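Local atomic coordinates of amidase, hydantoinase/carbamoylase family (Burkholderia vietnamiensis, PDB entry 5I4M), a protein that probably hydrolyses N-carbamoyl-L-amino acids, as a member of the peptidase M20 family that binds two zinc ions per subunit. Residues Asp80-Val85 with Met158-Val163; Gly226-Ala231 with Ile349-Ala354; Gln232-Tyr237 with Phe344-Ile349; Ile239-Gln244 with Val302-Asp307. One frame throughout, in Å; residues are numbered along the deposited sequence. Where two conformers were deposited one is given.

Contact 1 (Asp80-Val85 with Met158-Val163); sequences DTMGNV and MVASGV
The carboxamide of Asn84 is the flat group that meets the helix: Asn84 OD1 lies 3.2 Å from Ala160 CB, and Asn84 ND2 is also beside Ala160. Asn84 ND2 donates to Asp80 OD2 in its own loop at 2.9 Å, on the syn lone pair and 16° out of the amide plane, and Asn84 OD1 accepts from the backbone N of Thr147. Held at both polar ends, the amide has little freedom to rotate. The second flat group, the Asp80 carboxylate, is gripped above and below: the backbone N atoms of Met82 and Asn84 reach OD1 from opposite faces of its plane, Met82 N at 2.9 Å and Asn84 N at 3.0 Å. The rest of the contact is apolar. Met82 bends at both chi2 (-64°) and chi3 (-63°), and the hooked chain lays its terminal CE 3.9 Å from Ala160 CB. Its CG meets Val163 CG2 at 4.0 Å, the two side chains crossing at about a right angle. Leu170 and Leu174 of helix 170-175 also pack on Met82. Asp80 to Gly83 form a type I beta turn, and the bond from Met82 N to Asp80 OD1 makes an Asx turn. The arrangement is a buried hairpin connection, between antiparallel strands 76-79 and 85-89, set against the first turn of helix 159-164, whose N-cap residue Met158 touches the bound 3-phosphoglyceric acid.

Contact 2 (Gly226-Ala231 with Ile349-Ala354); sequences GVVTDA and IAFDSA
Phe351 lays its ring alongside Val228 and Ala231: CE2 is 3.7 Å from Val228 CG1 and 4.0 Å from Ala231 CB. The Val228 and Phe351 side chains run side by side, pointing the same way. Chi1 of -75° sets Phe351 CG beside the backbone N; the ring is oblique to the strand backbone, its CD2 near Asp230 N. Ala231 CB also touches Ile349 CG2. On the other face, Asp230 leans over its partner Ala350, and OD2 comes 3.4 Å from Ala350 CB.

The backbone sets this register. Ala231 and Ile349 form an antiparallel hydrogen-bonded pair, with Ala231 N to Ile349 O at 2.9 Å and Ile349 N to Ala231 O at 3.0 Å. Past the end of the strand, Phe351 N bonds to Thr229 O from 37° above the carbonyl plane. A water donates to Phe351 O and Thr229 O, so Thr229 O accepts from both Phe351 N and the water. Thr229 OG1 donates to Asp230 OD1 at 2.7 Å, which holds the carboxylate beside the strand. Farther out, Met392 packs on Val228 and Phe351. Main-chain bonds thus fix the alignment, an apolar face lies buried around Phe351, and the Asp230 face is polar and more exposed.

Contact 3 (Gln232-Tyr237 with Phe344-Ile349); sequences QGQRWY and FYYAPI. With 3PG (3-phosphoglyceric acid), chain E.
Trp236 and Phe344 form an edge-to-face aromatic pair, the edge of Phe344 directed at the indole face. Phe344 CD2 lies 3.7 Å from Trp236 CD2, and the planes stand at 69°. On the other face of the sheet the Arg235 guanidinium stacks over the Tyr345 ring as a cation-pi contact, centres 4.3 Å apart and planes at 27°. The Arg235 chain, extended from CG to NE, lies beside the Tyr345 side chain, with Arg235 CG 3.5 Å from Tyr345 CD1; Gln342 accepts from Arg235 NH1, and Asp313 bonds the Tyr345 hydroxyl.

Among polar side chains, Gln234 NE2 donates to Tyr346 OH at 2.9 Å, nearly in its amide plane, and makes a weak bond to the ligand carboxylate atom O2 at 3.3 Å. A water links Tyr346 OH to Gln232 O.

Backbone pairing is antiparallel: Gln234 and Tyr346 exchange two bonds, and Trp236 N donates to Phe344 O at 2.9 Å. Gly233 N lies 3.5 Å from Pro348 CG, and Gly233 CA is 3.2 Å from Tyr346 O.

Strand 225-242 is flanked here by strands 337-350 and 297-310. Helix 313-334 packs on Arg235, while Trp236 faces the ligand pocket and touches Arg295 of the second subunit.

Contact 4 (Ile239-Gln244 with Val302-Asp307); sequences ITFTGQ and VFFTVD
Ile239 and Phe304 are one of three antiparallel pairs joining strand 225-242 to strand 297-310, in the range assigned to the M20 dimerisation family. The short strand axes approach to 4.7 Å, with their directions 157° apart. Two hydrogen-bonded pairs bracket a non-hydrogen-bonded one. Ile239 and Phe304 exchange bonds through N and O in both directions, each 2.8 Å long, and Phe241 and Val302 do the same, with Phe241 N to Val302 O at 2.9 Å. Between them Thr240 and Phe303 face each other, and the CA atoms of these two make CA-H...O contacts with Val302 O and Ile239 O respectively.

The side chains of Ile239, Phe241, Val302 and Phe304 share one face. Phe304 CG takes the place between backbone N and carbonyl carbon (chi1 61°), and its ring lies against Ile239: the CB of Ile239 sits over one ring face, toward the rim, 4.0 Å from the ring centroid in a CH-pi contact. Ile239 CG2 meets Phe304 CZ at 3.6 Å, and Ile239 CD1 reaches on to Val306 CG2 at 4.0 Å. The Phe241 and Phe304 side chains cross obliquely, with Phe241 CD2 3.9 Å from Phe304 CE1. On the opposite face Thr240 OG1 approaches the edge of the Phe303 ring in its plane, 3.5 Å from CD2.

Helices 259-276 and 313-334 cover the Phe304 face, through Ala263 and Val266 of the first and Val327 of the second. Strand 337-350 flanks strand 225-242, and strand 282-291 flanks strand 297-310, where Phe303 packs on Met287 and Gln289. Thr305 packs on Arg295 of the second subunit.

Contacts 2, 3 and 4 follow one another along strand 225-242: the first two pair it with strand 337-350 and share Ile349, while contact 4 pairs it with strand 297-310. Contact 1 uses none of these strands, joining a loop to a helix, yet Met158 packs on Tyr346 and Phe344 of contact 3. Contacts 1, 3 and 4 are buried; contact 2 is partly exposed. Chemistry varies with place in the fold, not with burial alone. Contact 3, at the ligand, mixes aromatic, cationic and amide groups, whereas contact 4, about 21 Å away between centres, is mostly aliphatic and aromatic beneath helices. Contact 1 alone lacks hydrogen bonds between its segments: Met82 and Asn84 pack against the helix, and the Asp80 side-chain bonds described stay within the loop.

Contact 1 (Asp80-Val85 with Met158-Val163)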
loop_
_atom_site.group_PDB
_atom_site.type_symbol
_atom_site.label_atom_id
_atom_site.label_comp_id
_atom_site.label_asym_id
_atom_site.label_seq_id
_atom_site.Cartn_x
_atom_site.Cartn_y
_atom_site.Cartn_z
ATOM N N ASP A 80 26.570 -20.825 -7.437
ATOM C CA ASP A 80 27.525 -19.890 -6.857
ATOM C C ASP A 80 26.928 -19.212 -5.617
ATOM O O ASP A 80 25.824 -19.532 -5.166
ATOM C CB ASP A 80 28.039 -18.898 -7.919
ATOM C CG ASP A 80 27.021 -17.824 -8.338
ATOM O OD1 ASP A 80 25.990 -17.603 -7.673
ATOM O OD2 ASP A 80 27.279 -17.154 -9.367
ATOM N N THR A 81 27.692 -18.283 -5.034
ATOM C CA THR A 81 27.318 -17.630 -3.783
ATOM C C THR A 81 26.115 -16.703 -3.910
ATOM O O THR A 81 25.557 -16.302 -2.883
ATOM C CB THR A 81 28.516 -16.848 -3.238
ATOM O OG1 THR A 81 29.080 -16.059 -4.288
ATOM C CG2 THR A 81 29.590 -17.809 -2.718
ATOM N N MET A 82 25.716 -16.325 -5.119
ATOM C CA MET A 82 24.474 -15.589 -5.324
ATOM C C MET A 82 23.336 -16.499 -5.755
ATOM O O MET A 82 22.279 -16.003 -6.148
ATOM C CB MET A 82 24.662 -14.480 -6.362
ATOM C CG MET A 82 25.385 -13.235 -5.815
ATOM S SD MET A 82 24.456 -12.382 -4.513
ATOM C CE MET A 82 22.988 -11.883 -5.404
ATOM N N GLY A 83 23.533 -17.813 -5.708
ATOM C CA GLY A 83 22.480 -18.728 -6.101
ATOM C C GLY A 83 22.315 -18.927 -7.590
ATOM O O GLY A 83 21.373 -19.616 -8.005
ATOM N N ASN A 84 23.189 -18.347 -8.410
ATOM C CA ASN A 84 23.143 -18.610 -9.839
ATOM C C ASN A 84 23.471 -20.076 -10.089
ATOM O O ASN A 84 24.366 -20.647 -9.455
ATOM C CB ASN A 84 24.134 -17.723 -10.602
ATOM C CG ASN A 84 23.928 -16.239 -10.350
ATOM O OD1 ASN A 84 22.809 -15.737 -10.393
ATOM N ND2 ASN A 84 25.032 -15.516 -10.110
ATOM N N VAL A 85 22.740 -20.692 -11.016
ATOM C CA VAL A 85 22.845 -22.130 -11.275
ATOM C C VAL A 85 23.475 -22.320 -12.647
ATOM O O VAL A 85 22.943 -21.829 -13.648
ATOM C CB VAL A 85 21.472 -22.814 -11.222
ATOM C CG1 VAL A 85 21.626 -24.317 -11.447
ATOM C CG2 VAL A 85 20.755 -22.500 -9.918
ATOM N N MET A 158 18.609 -7.588 -11.650
ATOM C CA MET A 158 19.834 -8.070 -12.286
ATOM C C MET A 158 21.030 -8.067 -11.332
ATOM O O MET A 158 22.180 -7.972 -11.764
ATOM C CB MET A 158 20.143 -7.238 -13.535
ATOM C CG MET A 158 19.051 -7.309 -14.609
ATOM S SD MET A 158 18.846 -5.745 -15.506
ATOM C CE MET A 158 20.515 -5.453 -16.080
ATOM N N VAL A 159 20.789 -8.167 -10.022
ATOM C CA VAL A 159 21.904 -7.963 -9.101
ATOM C C VAL A 159 22.849 -9.158 -9.133
ATOM O O VAL A 159 24.066 -8.998 -8.996
ATOM C CB VAL A 159 21.382 -7.665 -7.681
ATOM C CG1 VAL A 159 22.505 -7.733 -6.664
ATOM C CG2 VAL A 159 20.775 -6.274 -7.651
ATOM N N ALA A 160 22.325 -10.365 -9.345
ATOM C CA ALA A 160 23.187 -11.542 -9.278
ATOM C C ALA A 160 24.109 -11.631 -10.489
ATOM O O ALA A 160 25.279 -12.013 -10.351
ATOM C CB ALA A 160 22.341 -12.810 -9.134
ATOM N N SER A 161 23.609 -11.286 -11.689
ATOM C CA SER A 161 24.520 -11.177 -12.820
ATOM C C SER A 161 25.409 -9.949 -12.682
ATOM O O SER A 161 26.541 -9.952 -13.172
ATOM C CB SER A 161 23.755 -11.154 -14.145
ATOM O OG SER A 161 22.734 -10.170 -14.157
ATOM N N GLY A 162 24.925 -8.901 -12.003
ATOM C CA GLY A 162 25.794 -7.769 -11.700
ATOM C C GLY A 162 26.966 -8.150 -10.810
ATOM O O GLY A 162 28.085 -7.675 -11.005
ATOM N N VAL A 163 26.728 -8.995 -9.809
ATOM C CA VAL A 163 27.839 -9.488 -8.996
ATOM C C VAL A 163 28.790 -10.305 -9.861
ATOM O O VAL A 163 30.019 -10.143 -9.803
ATOM C CB VAL A 163 27.327 -10.325 -7.813
ATOM C CG1 VAL A 163 28.519 -10.895 -7.055
ATOM C CG2 VAL A 163 26.441 -9.500 -6.891
#

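Contact 2 (Gly226-Ala231 with Ile349-Ala354)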
loop_
_atom_site.group_PDB
_atom_site.type_symbol
_atom_site.label_atom_id
_atom_site.label_comp_id
_atom_site.label_asym_id
_atom_site.label_seq_id
_atom_site.Cartn_x
_atom_site.Cartn_y
_atom_site.Cartn_z
ATOM N N GLY A 226 13.972 -10.895 -33.370
ATOM C CA GLY A 226 14.640 -9.651 -33.091
ATOM C C GLY A 226 16.122 -9.882 -32.891
ATOM O O GLY A 226 16.533 -10.581 -31.962
ATOM N N VAL A 227 16.924 -9.289 -33.773
ATOM C CA VAL A 227 18.377 -9.298 -33.650
ATOM C C VAL A 227 18.730 -8.155 -32.702
ATOM O O VAL A 227 18.756 -6.986 -33.097
ATOM C CB VAL A 227 19.064 -9.160 -35.011
ATOM C CG1 VAL A 227 20.578 -9.151 -34.862
ATOM C CG2 VAL A 227 18.637 -10.311 -35.927
ATOM N N VAL A 228 18.949 -8.476 -31.431
ATOM C CA VAL A 228 19.085 -7.429 -30.422
ATOM C C VAL A 228 20.486 -6.845 -30.504
ATOM O O VAL A 228 21.476 -7.553 -30.287
ATOM C CB VAL A 228 18.805 -7.965 -29.015
ATOM C CG1 VAL A 228 18.795 -6.802 -28.016
ATOM C CG2 VAL A 228 17.473 -8.719 -28.975
ATOM N N THR A 229 20.566 -5.545 -30.781
ATOM C CA THR A 229 21.841 -4.862 -30.965
ATOM C C THR A 229 22.264 -4.046 -29.759
ATOM O O THR A 229 23.460 -3.801 -29.587
ATOM C CB THR A 229 21.771 -3.917 -32.169
ATOM O OG1 THR A 229 20.767 -2.924 -31.923
ATOM C CG2 THR A 229 21.420 -4.688 -33.437
ATOM N N ASP A 230 21.304 -3.609 -28.945
ATOM C CA ASP A 230 21.541 -2.705 -27.828
ATOM C C ASP A 230 20.499 -2.981 -26.757
ATOM O O ASP A 230 19.482 -3.633 -27.002
ATOM C CB ASP A 230 21.439 -1.234 -28.248
ATOM C CG ASP A 230 22.414 -0.862 -29.339
ATOM O OD1 ASP A 230 22.087 -1.073 -30.531
ATOM O OD2 ASP A 230 23.494 -0.320 -29.006
ATOM N N ALA A 231 20.753 -2.458 -25.565
ATOM C CA ALA A 231 19.793 -2.500 -24.470
ATOM C C ALA A 231 19.768 -1.116 -23.846
ATOM O O ALA A 231 20.828 -0.545 -23.583
ATOM C CB ALA A 231 20.170 -3.557 -23.429
ATOM N N ILE A 349 23.780 -0.028 -23.408
ATOM C CA ILE A 349 24.936 -0.841 -23.761
ATOM C C ILE A 349 24.715 -1.440 -25.139
ATOM O O ILE A 349 23.593 -1.817 -25.494
ATOM C CB ILE A 349 25.213 -1.922 -22.691
ATOM C CG1 ILE A 349 26.496 -2.695 -23.015
ATOM C CG2 ILE A 349 24.031 -2.862 -22.530
ATOM C CD1 ILE A 349 27.111 -3.343 -21.792
ATOM N N ALA A 350 25.782 -1.477 -25.930
ATOM C CA ALA A 350 25.769 -2.094 -27.247
ATOM C C ALA A 350 26.259 -3.528 -27.121
ATOM O O ALA A 350 27.257 -3.795 -26.443
ATOM C CB ALA A 350 26.654 -1.305 -28.218
ATOM N N PHE A 351 25.556 -4.450 -27.760
ATOM C CA PHE A 351 25.975 -5.836 -27.682
ATOM C C PHE A 351 27.109 -6.092 -28.670
ATOM O O PHE A 351 27.402 -5.271 -29.549
ATOM C CB PHE A 351 24.778 -6.756 -27.918
ATOM C CG PHE A 351 23.847 -6.834 -26.731
ATOM C CD1 PHE A 351 24.314 -7.286 -25.503
ATOM C CD2 PHE A 351 22.524 -6.423 -26.833
ATOM C CE1 PHE A 351 23.462 -7.346 -24.388
ATOM C CE2 PHE A 351 21.673 -6.476 -25.728
ATOM C CZ PHE A 351 22.139 -6.942 -24.515
ATOM N N ASP A 352 27.777 -7.234 -28.497
ATOM C CA ASP A 352 28.982 -7.533 -29.268
ATOM C C ASP A 352 28.637 -7.743 -30.741
ATOM O O ASP A 352 27.700 -8.476 -31.064
ATOM C CB ASP A 352 29.674 -8.775 -28.704
ATOM C CG ASP A 352 30.869 -9.207 -29.540
ATOM O OD1 ASP A 352 31.983 -8.661 -29.339
ATOM O OD2 ASP A 352 30.695 -10.087 -30.405
ATOM N N SER A 353 29.423 -7.130 -31.635
ATOM C CA SER A 353 29.059 -7.132 -33.050
ATOM C C SER A 353 29.150 -8.527 -33.659
ATOM O O SER A 353 28.330 -8.882 -34.510
ATOM C CB SER A 353 29.931 -6.143 -33.824
ATOM O OG SER A 353 31.299 -6.482 -33.731
ATOM N N ALA A 354 30.131 -9.334 -33.246
ATOM C CA ALA A 354 30.212 -10.691 -33.785
ATOM C C ALA A 354 29.067 -11.556 -33.270
ATOM O O ALA A 354 28.530 -12.392 -34.010
ATOM C CB ALA A 354 31.556 -11.328 -33.440
HETATM O O HOH W 1 25.725 -3.874 -31.318
#

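Contact 3 (Gln232-Tyr237 with Phe344-Ile349)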
loop_
_atom_site.group_PDB
_atom_site.type_symbol
_atom_site.label_atom_id
_atom_site.label_comp_id
_atom_site.label_asym_id
_atom_site.label_seq_id
_atom_site.Cartn_x
_atom_site.Cartn_y
_atom_site.Cartn_z
ATOM N N GLN A 232 18.575 -0.560 -23.644
ATOM C CA GLN A 232 18.534 0.815 -23.180
ATOM C C GLN A 232 18.980 0.887 -21.722
ATOM O O GLN A 232 19.035 -0.117 -21.015
ATOM C CB GLN A 232 17.134 1.404 -23.358
ATOM C CG GLN A 232 16.106 0.927 -22.357
ATOM C CD GLN A 232 14.797 1.691 -22.502
ATOM O OE1 GLN A 232 14.788 2.832 -22.968
ATOM N NE2 GLN A 232 13.695 1.059 -22.126
ATOM N N GLY A 233 19.331 2.100 -21.276
ATOM C CA GLY A 233 19.767 2.292 -19.906
ATOM C C GLY A 233 18.599 2.534 -18.962
ATOM O O GLY A 233 17.491 2.855 -19.393
ATOM N N GLN A 234 18.868 2.384 -17.662
ATOM C CA GLN A 234 17.842 2.550 -16.639
ATOM C C GLN A 234 18.409 3.271 -15.425
ATOM O O GLN A 234 19.596 3.156 -15.107
ATOM C CB GLN A 234 17.275 1.208 -16.167
ATOM C CG GLN A 234 16.792 0.289 -17.276
ATOM C CD GLN A 234 15.861 -0.787 -16.740
ATOM O OE1 GLN A 234 14.904 -0.487 -16.039
ATOM N NE2 GLN A 234 16.152 -2.044 -17.056
ATOM N N ARG A 235 17.534 4.008 -14.748
ATOM C CA ARG A 235 17.788 4.556 -13.424
ATOM C C ARG A 235 16.553 4.272 -12.584
ATOM O O ARG A 235 15.445 4.617 -12.996
ATOM C CB ARG A 235 18.058 6.073 -13.478
ATOM C CG ARG A 235 19.411 6.486 -14.104
ATOM C CD ARG A 235 19.512 8.016 -14.231
ATOM N NE ARG A 235 20.727 8.457 -14.916
ATOM C CZ ARG A 235 21.764 9.021 -14.307
ATOM N NH1 ARG A 235 21.731 9.215 -12.992
ATOM N NH2 ARG A 235 22.829 9.407 -15.015
ATOM N N TRP A 236 16.738 3.635 -11.426
ATOM C CA TRP A 236 15.659 3.385 -10.478
ATOM C C TRP A 236 15.904 4.157 -9.188
ATOM O O TRP A 236 17.048 4.322 -8.752
ATOM C CB TRP A 236 15.538 1.901 -10.122
ATOM C CG TRP A 236 15.146 0.976 -11.239
ATOM C CD1 TRP A 236 15.096 1.252 -12.576
ATOM C CD2 TRP A 236 14.755 -0.391 -11.092
ATOM N NE1 TRP A 236 14.693 0.130 -13.278
ATOM C CE2 TRP A 236 14.477 -0.891 -12.384
ATOM C CE3 TRP A 236 14.606 -1.241 -9.986
ATOM C CZ2 TRP A 236 14.059 -2.210 -12.603
ATOM C CZ3 TRP A 236 14.183 -2.544 -10.201
ATOM C CH2 TRP A 236 13.916 -3.016 -11.498
ATOM N N TYR A 237 14.812 4.585 -8.557
ATOM C CA TYR A 237 14.882 5.421 -7.366
ATOM C C TYR A 237 13.938 4.896 -6.299
ATOM O O TYR A 237 12.936 4.243 -6.599
ATOM C CB TYR A 237 14.487 6.878 -7.659
ATOM C CG TYR A 237 15.236 7.510 -8.793
ATOM C CD1 TYR A 237 14.888 7.244 -10.115
ATOM C CD2 TYR A 237 16.279 8.388 -8.552
ATOM C CE1 TYR A 237 15.572 7.824 -11.160
ATOM C CE2 TYR A 237 16.964 8.985 -9.598
ATOM C CZ TYR A 237 16.603 8.695 -10.898
ATOM O OH TYR A 237 17.283 9.278 -11.944
ATOM N N PHE A 344 19.726 2.255 -8.500
ATOM C CA PHE A 344 20.073 1.413 -9.646
ATOM C C PHE A 344 20.365 2.310 -10.838
ATOM O O PHE A 344 19.584 3.222 -11.127
ATOM C CB PHE A 344 18.910 0.468 -9.958
ATOM C CG PHE A 344 19.215 -0.617 -10.980
ATOM C CD1 PHE A 344 20.340 -1.422 -10.863
ATOM C CD2 PHE A 344 18.316 -0.878 -12.006
ATOM C CE1 PHE A 344 20.586 -2.442 -11.775
ATOM C CE2 PHE A 344 18.559 -1.899 -12.929
ATOM C CZ PHE A 344 19.698 -2.678 -12.808
ATOM N N TYR A 345 21.477 2.056 -11.524
ATOM C CA TYR A 345 21.774 2.770 -12.762
ATOM C C TYR A 345 22.705 1.915 -13.610
ATOM O O TYR A 345 23.694 1.383 -13.099
ATOM C CB TYR A 345 22.417 4.136 -12.476
ATOM C CG TYR A 345 23.123 4.742 -13.681
ATOM C CD1 TYR A 345 22.451 4.947 -14.880
ATOM C CD2 TYR A 345 24.462 5.114 -13.612
ATOM C CE1 TYR A 345 23.113 5.500 -15.998
ATOM C CE2 TYR A 345 25.116 5.661 -14.710
ATOM C CZ TYR A 345 24.439 5.850 -15.900
ATOM O OH TYR A 345 25.100 6.399 -16.991
ATOM N N TYR A 346 22.379 1.770 -14.892
ATOM C CA TYR A 346 23.373 1.334 -15.861
ATOM C C TYR A 346 23.136 2.054 -17.178
ATOM O O TYR A 346 21.993 2.342 -17.551
ATOM C CB TYR A 346 23.372 -0.192 -16.059
ATOM C CG TYR A 346 22.121 -0.802 -16.650
ATOM C CD1 TYR A 346 21.977 -0.944 -18.032
ATOM C CD2 TYR A 346 21.099 -1.277 -15.825
ATOM C CE1 TYR A 346 20.843 -1.524 -18.585
ATOM C CE2 TYR A 346 19.960 -1.862 -16.366
ATOM C CZ TYR A 346 19.837 -1.978 -17.735
ATOM O OH TYR A 346 18.704 -2.559 -18.254
ATOM N N ALA A 347 24.230 2.369 -17.852
ATOM C CA ALA A 347 24.156 3.069 -19.114
ATOM C C ALA A 347 23.620 2.139 -20.199
ATOM O O ALA A 347 23.764 0.915 -20.104
ATOM C CB ALA A 347 25.534 3.582 -19.508
ATOM N N PRO A 348 22.994 2.696 -21.238
ATOM C CA PRO A 348 22.694 1.897 -22.434
ATOM C C PRO A 348 23.950 1.177 -22.896
ATOM O O PRO A 348 25.070 1.693 -22.778
ATOM C CB PRO A 348 22.248 2.942 -23.463
ATOM C CG PRO A 348 21.850 4.150 -22.656
ATOM C CD PRO A 348 22.737 4.131 -21.448
ATOM N N ILE A 349 23.780 -0.028 -23.408
ATOM C CA ILE A 349 24.936 -0.841 -23.761
ATOM C C ILE A 349 24.715 -1.440 -25.139
ATOM O O ILE A 349 23.593 -1.817 -25.494
ATOM C CB ILE A 349 25.213 -1.922 -22.691
ATOM C CG1 ILE A 349 26.496 -2.695 -23.015
ATOM C CG2 ILE A 349 24.031 -2.862 -22.530
ATOM C CD1 ILE A 349 27.111 -3.343 -21.792
HETATM C C1 3PG E . 13.387 -4.681 -16.044
HETATM O O1 3PG E . 12.391 -4.217 -15.459
HETATM O O2 3PG E . 13.723 -4.324 -17.194
HETATM C C2 3PG E . 14.208 -5.709 -15.319
HETATM O O3 3PG E . 15.530 -5.777 -15.883
HETATM C C3 3PG E . 13.530 -7.051 -15.475
HETATM O O1P 3PG E . 13.541 -7.427 -16.854
HETATM P P 3PG E . 12.549 -8.627 -17.362
HETATM O O2P 3PG E . 12.670 -9.739 -16.347
HETATM O O3P 3PG E . 11.171 -7.980 -17.358
HETATM O O4P 3PG E . 13.112 -9.000 -18.744
HETATM O O HOH W 2 18.299 -2.670 -20.835
#

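Contact 4 (Ile239-Gln244 with Val302-Asp307)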
loop_
_atom_site.group_PDB
_atom_site.type_symbol
_atom_site.label_atom_id
_atom_site.label_comp_id
_atom_site.label_asym_id
_atom_site.label_seq_id
_atom_site.Cartn_x
_atom_site.Cartn_y
_atom_site.Cartn_z
ATOM N N ILE A 239 12.001 6.884 -3.022
ATOM C CA ILE A 239 11.733 8.190 -2.432
ATOM C C ILE A 239 10.792 7.991 -1.256
ATOM O O ILE A 239 9.766 7.316 -1.387
ATOM C CB ILE A 239 11.110 9.163 -3.450
ATOM C CG1 ILE A 239 12.087 9.425 -4.594
ATOM C CG2 ILE A 239 10.763 10.483 -2.768
ATOM C CD1 ILE A 239 11.484 10.215 -5.752
ATOM N N THR A 240 11.141 8.563 -0.108
ATOM C CA THR A 240 10.204 8.657 1.004
ATOM C C THR A 240 9.949 10.133 1.276
ATOM O O THR A 240 10.897 10.897 1.486
ATOM C CB THR A 240 10.742 7.959 2.258
ATOM O OG1 THR A 240 10.898 6.557 2.002
ATOM C CG2 THR A 240 9.774 8.145 3.424
ATOM N N PHE A 241 8.681 10.535 1.217
ATOM C CA PHE A 241 8.247 11.838 1.705
ATOM C C PHE A 241 7.774 11.686 3.143
ATOM O O PHE A 241 7.011 10.766 3.453
ATOM C CB PHE A 241 7.079 12.385 0.879
ATOM C CG PHE A 241 7.471 13.057 -0.401
ATOM C CD1 PHE A 241 8.634 13.794 -0.496
ATOM C CD2 PHE A 241 6.634 12.984 -1.501
ATOM C CE1 PHE A 241 8.972 14.436 -1.687
ATOM C CE2 PHE A 241 6.964 13.614 -2.685
ATOM C CZ PHE A 241 8.141 14.342 -2.775
ATOM N N THR A 242 8.184 12.606 4.009
ATOM C CA THR A 242 7.659 12.653 5.369
ATOM C C THR A 242 6.963 13.989 5.589
ATOM O O THR A 242 7.568 15.050 5.395
ATOM C CB THR A 242 8.763 12.439 6.399
ATOM O OG1 THR A 242 9.425 11.191 6.137
ATOM C CG2 THR A 242 8.153 12.401 7.801
ATOM N N GLY A 243 5.685 13.932 5.962
ATOM C CA GLY A 243 4.947 15.113 6.366
ATOM C C GLY A 243 4.515 14.974 7.809
ATOM O O GLY A 243 5.333 14.657 8.674
ATOM N N GLN A 244 3.236 15.176 8.096
ATOM C CA GLN A 244 2.754 14.997 9.459
ATOM C C GLN A 244 1.358 14.403 9.414
ATOM O O GLN A 244 0.443 15.031 8.879
ATOM C CB GLN A 244 2.743 16.321 10.228
ATOM C CG GLN A 244 2.178 16.184 11.634
ATOM C CD GLN A 244 2.274 17.467 12.442
ATOM O OE1 GLN A 244 1.785 18.517 12.028
ATOM N NE2 GLN A 244 2.905 17.384 13.605
ATOM N N VAL A 302 5.077 8.585 2.912
ATOM C CA VAL A 302 4.812 7.759 1.735
ATOM C C VAL A 302 6.144 7.374 1.108
ATOM O O VAL A 302 6.981 8.240 0.821
ATOM C CB VAL A 302 3.905 8.454 0.699
ATOM C CG1 VAL A 302 3.728 7.539 -0.531
ATOM C CG2 VAL A 302 2.537 8.793 1.314
ATOM N N PHE A 303 6.336 6.075 0.911
ATOM C CA PHE A 303 7.460 5.524 0.164
ATOM C C PHE A 303 6.983 5.188 -1.240
ATOM O O PHE A 303 5.886 4.645 -1.409
ATOM C CB PHE A 303 7.984 4.259 0.856
ATOM C CG PHE A 303 8.936 3.433 0.019
ATOM C CD1 PHE A 303 8.457 2.446 -0.837
ATOM C CD2 PHE A 303 10.304 3.625 0.115
ATOM C CE1 PHE A 303 9.334 1.675 -1.608
ATOM C CE2 PHE A 303 11.188 2.853 -0.639
ATOM C CZ PHE A 303 10.698 1.879 -1.501
ATOM N N PHE A 304 7.802 5.495 -2.248
ATOM C CA PHE A 304 7.446 5.078 -3.601
ATOM C C PHE A 304 8.705 4.978 -4.454
ATOM O O PHE A 304 9.781 5.460 -4.079
ATOM C CB PHE A 304 6.408 6.010 -4.239
ATOM C CG PHE A 304 6.868 7.434 -4.382
ATOM C CD1 PHE A 304 6.793 8.312 -3.312
ATOM C CD2 PHE A 304 7.363 7.889 -5.581
ATOM C CE1 PHE A 304 7.216 9.627 -3.443
ATOM C CE2 PHE A 304 7.790 9.198 -5.717
ATOM C CZ PHE A 304 7.717 10.062 -4.643
ATOM N N THR A 305 8.552 4.331 -5.607
ATOM C CA THR A 305 9.658 4.061 -6.515
ATOM C C THR A 305 9.499 4.855 -7.800
ATOM O O THR A 305 8.387 5.221 -8.198
ATOM C CB THR A 305 9.752 2.568 -6.854
ATOM O OG1 THR A 305 8.538 2.136 -7.487
ATOM C CG2 THR A 305 9.975 1.755 -5.587
ATOM N N VAL A 306 10.625 5.123 -8.449
ATOM C CA VAL A 306 10.620 5.721 -9.776
ATOM C C VAL A 306 11.477 4.864 -10.684
ATOM O O VAL A 306 12.544 4.388 -10.280
ATOM C CB VAL A 306 11.117 7.176 -9.759
ATOM C CG1 VAL A 306 11.108 7.753 -11.169
ATOM C CG2 VAL A 306 10.237 7.992 -8.858
ATOM N N ASP A 307 10.983 4.638 -11.898
ATOM C CA ASP A 307 11.617 3.805 -12.912
ATOM C C ASP A 307 11.768 4.683 -14.145
ATOM O O ASP A 307 10.762 5.121 -14.714
ATOM C CB ASP A 307 10.744 2.573 -13.191
ATOM C CG ASP A 307 11.332 1.627 -14.237
ATOM O OD1 ASP A 307 11.657 2.058 -15.363
ATOM O OD2 ASP A 307 11.424 0.424 -13.922
#